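Local coordinates for protein putative isocitrate dehydrogenase, NAD-dependent (PDB 6LKY) that binds NAD and probably oxidises isocitrate with NAD+ as a magnesium-dependent isocitrate dehydrogenase, at residues Y160-R165 / P197-D202; E151-Y156 / V222-N227. The protein carries 1 engineered substitution. All coordinates share one frame; numbering follows the deposited sequence.

Contact 1. Residues Y160-R165 / P197-D202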
ATOM      1  N   TYR A 160     -15.870  10.565 -14.690  1.00 36.22           N
ATOM      2  CA  TYR A 160     -14.678  11.401 -14.661  1.00 28.51           C
ATOM      3  C   TYR A 160     -13.753  11.054 -15.811  1.00 30.30           C
ATOM      4  O   TYR A 160     -13.192  11.949 -16.450  1.00 37.33           O
ATOM      5  CB  TYR A 160     -13.944  11.241 -13.326  1.00 33.24           C
ATOM      6  CG  TYR A 160     -12.622  11.995 -13.252  1.00 31.79           C
ATOM      7  CD1 TYR A 160     -11.437  11.439 -13.753  1.00 25.53           C
ATOM      8  CD2 TYR A 160     -12.562  13.265 -12.689  1.00 29.26           C
ATOM      9  CE1 TYR A 160     -10.239  12.142 -13.700  1.00 25.96           C
ATOM     10  CE2 TYR A 160     -11.372  13.967 -12.623  1.00 27.32           C
ATOM     11  CZ  TYR A 160     -10.221  13.405 -13.126  1.00 30.05           C
ATOM     12  OH  TYR A 160      -9.054  14.114 -13.040  1.00 36.09           O
ATOM     13  N   ALA A 161     -13.566   9.759 -16.071  1.00 29.09           N
ATOM     14  CA  ALA A 161     -12.752   9.333 -17.206  1.00 33.85           C
ATOM     15  C   ALA A 161     -13.281   9.907 -18.523  1.00 34.93           C
ATOM     16  O   ALA A 161     -12.500  10.389 -19.350  1.00 31.69           O
ATOM     17  CB  ALA A 161     -12.688   7.805 -17.254  1.00 28.39           C
ATOM     18  N   ARG A 162     -14.603   9.865 -18.734  1.00 37.07           N
ATOM     19  CA  ARG A 162     -15.178  10.455 -19.949  1.00 40.29           C
ATOM     20  C   ARG A 162     -14.926  11.956 -20.005  1.00 42.51           C
ATOM     21  O   ARG A 162     -14.356  12.477 -20.970  1.00 41.30           O
ATOM     22  CB  ARG A 162     -16.682  10.193 -20.025  1.00 31.00           C
ATOM     23  CG  ARG A 162     -17.075   8.865 -20.591  1.00 28.64           C
ATOM     24  CD  ARG A 162     -18.565   8.854 -20.901  1.00 32.81           C
ATOM     25  NE  ARG A 162     -18.968   7.578 -21.477  1.00 33.08           N
ATOM     26  CZ  ARG A 162     -20.189   7.067 -21.375  1.00 32.37           C
ATOM     27  NH1 ARG A 162     -21.134   7.726 -20.718  1.00 28.21           N
ATOM     28  NH2 ARG A 162     -20.462   5.891 -21.920  1.00 38.88           N
ATOM     29  N   ARG A 163     -15.344  12.663 -18.956  1.00 36.57           N
ATOM     30  CA  ARG A 163     -15.240  14.115 -18.914  1.00 39.29           C
ATOM     31  C   ARG A 163     -13.796  14.579 -19.075  1.00 47.10           C
ATOM     32  O   ARG A 163     -13.543  15.618 -19.694  1.00 58.16           O
ATOM     33  CB  ARG A 163     -15.844  14.591 -17.593  1.00 41.33           C
ATOM     34  CG  ARG A 163     -15.952  16.076 -17.355  1.00 53.58           C
ATOM     35  CD  ARG A 163     -16.914  16.321 -16.171  1.00 58.13           C
ATOM     36  NE  ARG A 163     -16.351  15.901 -14.882  1.00 69.61           N
ATOM     37  CZ  ARG A 163     -16.788  14.869 -14.156  1.00 57.97           C
ATOM     38  NH1 ARG A 163     -17.804  14.123 -14.575  1.00 46.09           N
ATOM     39  NH2 ARG A 163     -16.203  14.579 -13.001  1.00 53.27           N
ATOM     40  N   ALA A 164     -12.841  13.820 -18.547  1.00 39.41           N
ATOM     41  CA  ALA A 164     -11.432  14.173 -18.645  1.00 39.96           C
ATOM     42  C   ALA A 164     -10.768  13.576 -19.876  1.00 37.66           C
ATOM     43  O   ALA A 164      -9.556  13.761 -20.062  1.00 38.68           O
ATOM     44  CB  ALA A 164     -10.685  13.726 -17.385  1.00 36.34           C
ATOM     45  N   ARG A 165     -11.534  12.863 -20.708  1.00 42.25           N
ATOM     46  CA  ARG A 165     -11.027  12.202 -21.914  1.00 39.87           C
ATOM     47  C   ARG A 165      -9.891  11.240 -21.583  1.00 37.65           C
ATOM     48  O   ARG A 165      -8.873  11.181 -22.275  1.00 43.19           O
ATOM     49  CB  ARG A 165     -10.602  13.217 -22.981  1.00 48.59           C
ATOM     50  CG  ARG A 165     -11.763  13.675 -23.884  1.00 63.56           C
ATOM     51  CD  ARG A 165     -11.667  13.083 -25.303  1.00 82.82           C
ATOM     52  NE  ARG A 165     -12.760  13.522 -26.178  1.00 90.41           N
ATOM     53  CZ  ARG A 165     -13.626  12.712 -26.784  1.00 90.80           C
ATOM     54  NH1 ARG A 165     -13.533  11.395 -26.642  1.00 89.00           N
ATOM     55  NH2 ARG A 165     -14.582  13.219 -27.559  1.00 89.92           N
ATOM     56  N   PRO A 197     -19.047   1.252 -22.524  1.00 44.59           N
ATOM     57  CA  PRO A 197     -18.208   0.500 -23.475  1.00 41.65           C
ATOM     58  C   PRO A 197     -17.117   1.336 -24.124  1.00 39.21           C
ATOM     59  O   PRO A 197     -16.169   0.765 -24.677  1.00 47.82           O
ATOM     60  CB  PRO A 197     -19.221  -0.006 -24.509  1.00 40.20           C
ATOM     61  CG  PRO A 197     -20.301   1.009 -24.479  1.00 45.66           C
ATOM     62  CD  PRO A 197     -20.415   1.452 -23.043  1.00 42.13           C
ATOM     63  N   ASP A 198     -17.227   2.667 -24.084  1.00 37.26           N
ATOM     64  CA  ASP A 198     -16.160   3.532 -24.577  1.00 37.25           C
ATOM     65  C   ASP A 198     -14.942   3.535 -23.665  1.00 46.34           C
ATOM     66  O   ASP A 198     -13.860   3.951 -24.104  1.00 32.93           O
ATOM     67  CB  ASP A 198     -16.656   4.977 -24.723  1.00 41.78           C
ATOM     68  CG  ASP A 198     -17.418   5.475 -23.486  1.00 39.56           C
ATOM     69  OD1 ASP A 198     -18.316   4.766 -22.993  1.00 38.37           O
ATOM     70  OD2 ASP A 198     -17.116   6.588 -23.002  1.00 45.81           O
ATOM     71  N   ILE A 199     -15.090   3.079 -22.420  1.00 40.06           N
ATOM     72  CA  ILE A 199     -14.031   3.157 -21.425  1.00 33.63           C
ATOM     73  C   ILE A 199     -13.516   1.750 -21.175  1.00 35.94           C
ATOM     74  O   ILE A 199     -14.291   0.799 -21.009  1.00 35.03           O
ATOM     75  CB  ILE A 199     -14.480   3.819 -20.116  1.00 35.69           C
ATOM     76  CG1 ILE A 199     -15.204   5.138 -20.408  1.00 33.77           C
ATOM     77  CG2 ILE A 199     -13.249   4.062 -19.230  1.00 25.01           C
ATOM     78  CD1 ILE A 199     -14.294   6.234 -20.977  1.00 31.85           C
ATOM     79  N   GLU A 200     -12.202   1.649 -21.157  1.00 31.57           N
ATOM     80  CA  GLU A 200     -11.478   0.403 -21.044  1.00 30.00           C
ATOM     81  C   GLU A 200     -11.594   0.011 -19.554  1.00 35.95           C
ATOM     82  O   GLU A 200     -11.427   0.868 -18.679  1.00 30.53           O
ATOM     83  CB  GLU A 200     -10.068   0.831 -21.419  1.00 46.67           C
ATOM     84  CG  GLU A 200      -9.767   0.716 -22.922  1.00 60.24           C
ATOM     85  CD  GLU A 200      -8.313   0.653 -23.333  1.00 78.77           C
ATOM     86  OE1 GLU A 200      -7.491   1.399 -22.746  1.00 74.72           O
ATOM     87  OE2 GLU A 200      -8.080   0.155 -24.471  1.00 82.86           O
ATOM     88  N   PHE A 201     -11.871  -1.255 -19.225  1.00 31.60           N
ATOM     89  CA  PHE A 201     -12.049  -1.630 -17.817  1.00 32.21           C
ATOM     90  C   PHE A 201     -11.229  -2.859 -17.458  1.00 39.56           C
ATOM     91  O   PHE A 201     -11.308  -3.876 -18.153  1.00 37.35           O
ATOM     92  CB  PHE A 201     -13.526  -1.894 -17.449  1.00 28.55           C
ATOM     93  CG  PHE A 201     -13.733  -2.248 -15.971  1.00 34.13           C
ATOM     94  CD1 PHE A 201     -13.555  -1.291 -14.975  1.00 30.28           C
ATOM     95  CD2 PHE A 201     -14.077  -3.541 -15.592  1.00 29.57           C
ATOM     96  CE1 PHE A 201     -13.732  -1.613 -13.636  1.00 33.99           C
ATOM     97  CE2 PHE A 201     -14.262  -3.878 -14.254  1.00 31.94           C
ATOM     98  CZ  PHE A 201     -14.086  -2.916 -13.269  1.00 32.58           C
ATOM     99  N   ASP A 202     -10.447  -2.767 -16.369  1.00 30.75           N
ATOM    100  CA  ASP A 202      -9.814  -3.943 -15.782  1.00 36.01           C
ATOM    101  C   ASP A 202      -9.765  -3.814 -14.255  1.00 31.90           C
ATOM    102  O   ASP A 202     -10.243  -2.835 -13.672  1.00 27.27           O
ATOM    103  CB  ASP A 202      -8.432  -4.195 -16.414  1.00 25.66           C
ATOM    104  CG  ASP A 202      -7.446  -3.072 -16.182  1.00 35.60           C
ATOM    105  OD1 ASP A 202      -7.732  -2.111 -15.436  1.00 42.52           O
ATOM    106  OD2 ASP A 202      -6.353  -3.156 -16.774  1.00 43.95           O
TER

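Contact 2. Residues E151-Y156 / V222-N227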
ATOM      1  N   GLU A 151     -21.750   1.793  -6.081  1.00 27.32           N
ATOM      2  CA  GLU A 151     -22.308   2.259  -7.345  1.00 34.94           C
ATOM      3  C   GLU A 151     -21.909   3.697  -7.623  1.00 32.21           C
ATOM      4  O   GLU A 151     -21.458   4.033  -8.728  1.00 28.11           O
ATOM      5  CB  GLU A 151     -23.833   2.133  -7.332  1.00 26.68           C
ATOM      6  CG  GLU A 151     -24.335   0.731  -7.617  1.00 34.81           C
ATOM      7  CD  GLU A 151     -25.817   0.602  -7.339  1.00 41.90           C
ATOM      8  OE1 GLU A 151     -26.430   1.647  -7.042  1.00 50.77           O
ATOM      9  OE2 GLU A 151     -26.364  -0.529  -7.402  1.00 39.83           O
ATOM     10  N   ARG A 152     -22.071   4.569  -6.630  1.00 25.37           N
ATOM     11  CA  ARG A 152     -21.831   5.975  -6.916  1.00 24.68           C
ATOM     12  C   ARG A 152     -20.343   6.258  -7.113  1.00 29.85           C
ATOM     13  O   ARG A 152     -19.985   7.034  -8.010  1.00 25.18           O
ATOM     14  CB  ARG A 152     -22.452   6.858  -5.827  1.00 32.07           C
ATOM     15  CG  ARG A 152     -21.878   6.716  -4.420  1.00 30.19           C
ATOM     16  CD  ARG A 152     -22.595   7.673  -3.452  1.00 30.34           C
ATOM     17  NE  ARG A 152     -22.101   7.544  -2.082  1.00 27.81           N
ATOM     18  CZ  ARG A 152     -22.600   8.211  -1.045  1.00 34.25           C
ATOM     19  NH1 ARG A 152     -23.607   9.056  -1.219  1.00 28.94           N
ATOM     20  NH2 ARG A 152     -22.079   8.046   0.167  1.00 28.65           N
ATOM     21  N   ILE A 153     -19.448   5.605  -6.345  1.00 24.72           N
ATOM     22  CA  ILE A 153     -18.026   5.899  -6.566  1.00 24.43           C
ATOM     23  C   ILE A 153     -17.552   5.339  -7.910  1.00 19.16           C
ATOM     24  O   ILE A 153     -16.748   5.975  -8.613  1.00 22.33           O
ATOM     25  CB  ILE A 153     -17.137   5.422  -5.389  1.00 25.23           C
ATOM     26  CG1 ILE A 153     -15.739   6.050  -5.502  1.00 19.14           C
ATOM     27  CG2 ILE A 153     -16.979   3.899  -5.337  1.00 21.32           C
ATOM     28  CD1 ILE A 153     -15.736   7.579  -5.379  1.00 22.05           C
ATOM     29  N   ILE A 154     -18.057   4.172  -8.320  1.00 25.32           N
ATOM     30  CA  ILE A 154     -17.572   3.605  -9.578  1.00 29.04           C
ATOM     31  C   ILE A 154     -18.143   4.373 -10.775  1.00 28.49           C
ATOM     32  O   ILE A 154     -17.427   4.639 -11.759  1.00 28.24           O
ATOM     33  CB  ILE A 154     -17.878   2.098  -9.649  1.00 31.91           C
ATOM     34  CG1 ILE A 154     -17.046   1.338  -8.594  1.00 30.29           C
ATOM     35  CG2 ILE A 154     -17.597   1.559 -11.080  1.00 24.56           C
ATOM     36  CD1 ILE A 154     -17.685   0.020  -8.099  1.00 21.76           C
ATOM     37  N   ARG A 155     -19.427   4.765 -10.712  1.00 24.02           N
ATOM     38  CA  ARG A 155     -19.953   5.639 -11.754  1.00 28.81           C
ATOM     39  C   ARG A 155     -19.196   6.960 -11.793  1.00 31.74           C
ATOM     40  O   ARG A 155     -18.924   7.485 -12.881  1.00 32.14           O
ATOM     41  CB  ARG A 155     -21.448   5.897 -11.550  1.00 30.47           C
ATOM     42  CG  ARG A 155     -22.321   4.683 -11.781  1.00 35.60           C
ATOM     43  CD  ARG A 155     -23.720   5.067 -12.209  1.00 39.04           C
ATOM     44  NE  ARG A 155     -24.431   3.904 -12.727  1.00 37.37           N
ATOM     45  CZ  ARG A 155     -25.255   3.165 -11.994  1.00 50.66           C
ATOM     46  NH1 ARG A 155     -25.487   3.501 -10.730  1.00 44.91           N
ATOM     47  NH2 ARG A 155     -25.864   2.114 -12.529  1.00 49.18           N
ATOM     48  N   TYR A 156     -18.849   7.525 -10.625  1.00 27.66           N
ATOM     49  CA  TYR A 156     -18.060   8.753 -10.638  1.00 25.22           C
ATOM     50  C   TYR A 156     -16.749   8.547 -11.377  1.00 29.64           C
ATOM     51  O   TYR A 156     -16.319   9.425 -12.130  1.00 31.55           O
ATOM     52  CB  TYR A 156     -17.774   9.272  -9.225  1.00 29.83           C
ATOM     53  CG  TYR A 156     -17.059  10.620  -9.248  1.00 22.79           C
ATOM     54  CD1 TYR A 156     -15.704  10.709  -9.530  1.00 24.72           C
ATOM     55  CD2 TYR A 156     -17.753  11.797  -9.013  1.00 29.16           C
ATOM     56  CE1 TYR A 156     -15.061  11.922  -9.584  1.00 22.00           C
ATOM     57  CE2 TYR A 156     -17.113  13.023  -9.049  1.00 23.63           C
ATOM     58  CZ  TYR A 156     -15.771  13.076  -9.343  1.00 29.65           C
ATOM     59  OH  TYR A 156     -15.116  14.288  -9.388  1.00 32.33           O
ATOM     60  N   VAL A 222      -7.121   5.980 -14.763  1.00 25.68           N
ATOM     61  CA  VAL A 222      -7.971   6.200 -13.598  1.00 28.95           C
ATOM     62  C   VAL A 222      -7.964   4.927 -12.769  1.00 29.87           C
ATOM     63  O   VAL A 222      -8.165   3.838 -13.312  1.00 26.71           O
ATOM     64  CB  VAL A 222      -9.403   6.582 -14.003  1.00 30.06           C
ATOM     65  CG1 VAL A 222     -10.263   6.790 -12.756  1.00 21.91           C
ATOM     66  CG2 VAL A 222      -9.385   7.832 -14.882  1.00 26.05           C
ATOM     67  N   LEU A 223      -7.678   5.056 -11.475  1.00 26.71           N
ATOM     68  CA  LEU A 223      -7.826   3.973 -10.510  1.00 24.34           C
ATOM     69  C   LEU A 223      -9.071   4.257  -9.697  1.00 23.98           C
ATOM     70  O   LEU A 223      -9.259   5.388  -9.267  1.00 30.13           O
ATOM     71  CB  LEU A 223      -6.626   3.898  -9.567  1.00 26.66           C
ATOM     72  CG  LEU A 223      -5.273   3.494 -10.117  1.00 32.68           C
ATOM     73  CD1 LEU A 223      -4.552   4.717 -10.665  1.00 35.38           C
ATOM     74  CD2 LEU A 223      -4.482   2.826  -9.007  1.00 30.67           C
ATOM     75  N   VAL A 224      -9.925   3.262  -9.490  1.00 21.82           N
ATOM     76  CA  VAL A 224     -11.069   3.427  -8.600  1.00 17.29           C
ATOM     77  C   VAL A 224     -10.970   2.372  -7.507  1.00 23.06           C
ATOM     78  O   VAL A 224     -10.688   1.194  -7.783  1.00 21.48           O
ATOM     79  CB  VAL A 224     -12.419   3.367  -9.345  1.00 22.50           C
ATOM     80  CG1 VAL A 224     -12.709   1.964  -9.875  1.00 22.62           C
ATOM     81  CG2 VAL A 224     -13.556   3.849  -8.421  1.00 20.60           C
ATOM     82  N   THR A 225     -11.142   2.801  -6.261  1.00 22.35           N
ATOM     83  CA  THR A 225     -10.923   1.852  -5.180  1.00 24.35           C
ATOM     84  C   THR A 225     -11.597   2.350  -3.911  1.00 23.32           C
ATOM     85  O   THR A 225     -12.193   3.436  -3.871  1.00 25.76           O
ATOM     86  CB  THR A 225      -9.421   1.593  -4.991  1.00 27.07           C
ATOM     87  OG1 THR A 225      -9.240   0.477  -4.116  1.00 31.55           O
ATOM     88  CG2 THR A 225      -8.723   2.803  -4.429  1.00 19.00           C
ATOM     89  N   THR A 226     -11.529   1.511  -2.880  1.00 23.44           N
ATOM     90  CA  THR A 226     -12.164   1.785  -1.601  1.00 22.52           C
ATOM     91  C   THR A 226     -11.250   2.660  -0.733  1.00 21.12           C
ATOM     92  O   THR A 226     -10.106   2.959  -1.085  1.00 24.95           O
ATOM     93  CB  THR A 226     -12.568   0.469  -0.925  1.00 23.08           C
ATOM     94  OG1 THR A 226     -11.468  -0.437  -0.934  1.00 19.07           O
ATOM     95  CG2 THR A 226     -13.720  -0.195  -1.699  1.00 22.10           C
ATOM     96  N   ASN A 227     -11.770   3.043   0.435  1.00 20.46           N
ATOM     97  CA  ASN A 227     -11.230   4.153   1.220  1.00 19.73           C
ATOM     98  C   ASN A 227      -9.756   3.942   1.591  1.00 24.66           C
ATOM     99  O   ASN A 227      -8.883   4.735   1.213  1.00 21.89           O
ATOM    100  CB  ASN A 227     -12.119   4.323   2.466  1.00 20.35           C
ATOM    101  CG  ASN A 227     -12.306   5.781   2.881  1.00 23.52           C
ATOM    102  OD1 ASN A 227     -11.374   6.577   2.823  1.00 22.55           O
ATOM    103  ND2 ASN A 227     -13.532   6.134   3.294  1.00 21.90           N
TER

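Contact 1. Residues Y160-R165 / P197-D202
A salt bridge between Arg162 and Asp198 ties the C-terminal end of helix 147-163 to the loop that leads into strand 200-205, the outermost strand on this flank of the large mixed sheet. The arginine grips the carboxylate side-on with two nitrogens. Arg162 NE donates to Asp198 OD2 over 2.6 Å, and Arg162 NH2 donates to Asp198 OD1, also over 2.6 Å. Both bonds are nearly straight, at 164° and 166°. Each oxygen is met on its syn side and lies close to the guanidinium plane. The carboxylate is twisted 28° from that plane. The arginine chain is extended from CG to NE, which carries its charged end out to the loop. Beneath the ion pair the contact turns apolar. Ile199 CD1 packs on the aliphatic stem of Arg162, 3.8 Å from CG, and its CG2 reaches Ala161 CB at 4.3 Å. Past Arg162 the helix stops in a Schellman motif, with Arg165 N bonded to Arg162 O and Arg165 at positive phi. Around this, Ala161 also rests on Val169 of strand 168-173 and Ile199 on Phe158 of the helix. Backbone bonds from Glu200 and Asp202 join the edge strand to strand 168-173.

Contact 2. Residues E151-Y156 / V222-N227
Val224 meets Ile153 and Ile154 where helix 147-163 packs across one face of the large mixed sheet, in the alpha/beta core of an isocitrate/isopropylmalate dehydrogenase fold. The interaction between the two segments is apolar. The CB of Val224 points toward the helix and that of Ile153 toward the strand. Ile154 sets its CB off to one side, yet its CG1 still meets the valine. The CG2 methyl of Val224 does the touching. Val224 CG2 lies 4.3 Å from Ile153 CG1 and equally 4.3 Å from Ile154 CG1, so one branch fits against two successive helix residues. The backbones come nearest at this point, with Ile154 CA 6.6 Å from Val224 CA. All three residues are buried.

Other hydrophobic neighbours extend the same layer: Phe185 of helix 181-193 touches both isoleucines, Val115 of strand 111-117 packs on Ile153, and Leu171 of strand 168-173 packs on both Ile154 and Val224.

Polar bonds lie round the packing. Backbone bonds hold strand 222-225 between strands 111-117 and 168-173. Thr225, whose CB points away from the helix, bonds through OG1 to Val172 O.

The methyl also approaches the helix backbone. With CG2 anti to the valine's own backbone N, Val224 CG2 comes 3.8 Å from Ile153 O and 4.2 Å from Ile154 CA.

In the fold
Both contacts use helix 147-163 and pack it on the same mixed sheet, but at different depths. Contact 2 is core, its centre about 14 Å from the centre of the chain, and engages an inner strand. Contact 1 is partly buried, its centre about 21 Å from the chain's centre, and meets the run into the outermost strand. Their centres lie about 12 Å apart. Chemistry follows place: contact 2 is apolar, while contact 1 adds an exposed salt bridge to a small apolar patch. The two join directly through Ala161 CB and Val222 CG2, 4.1 Å apart. Strand 168-173 lies between the two strands they reach and touches side chains from both contacts.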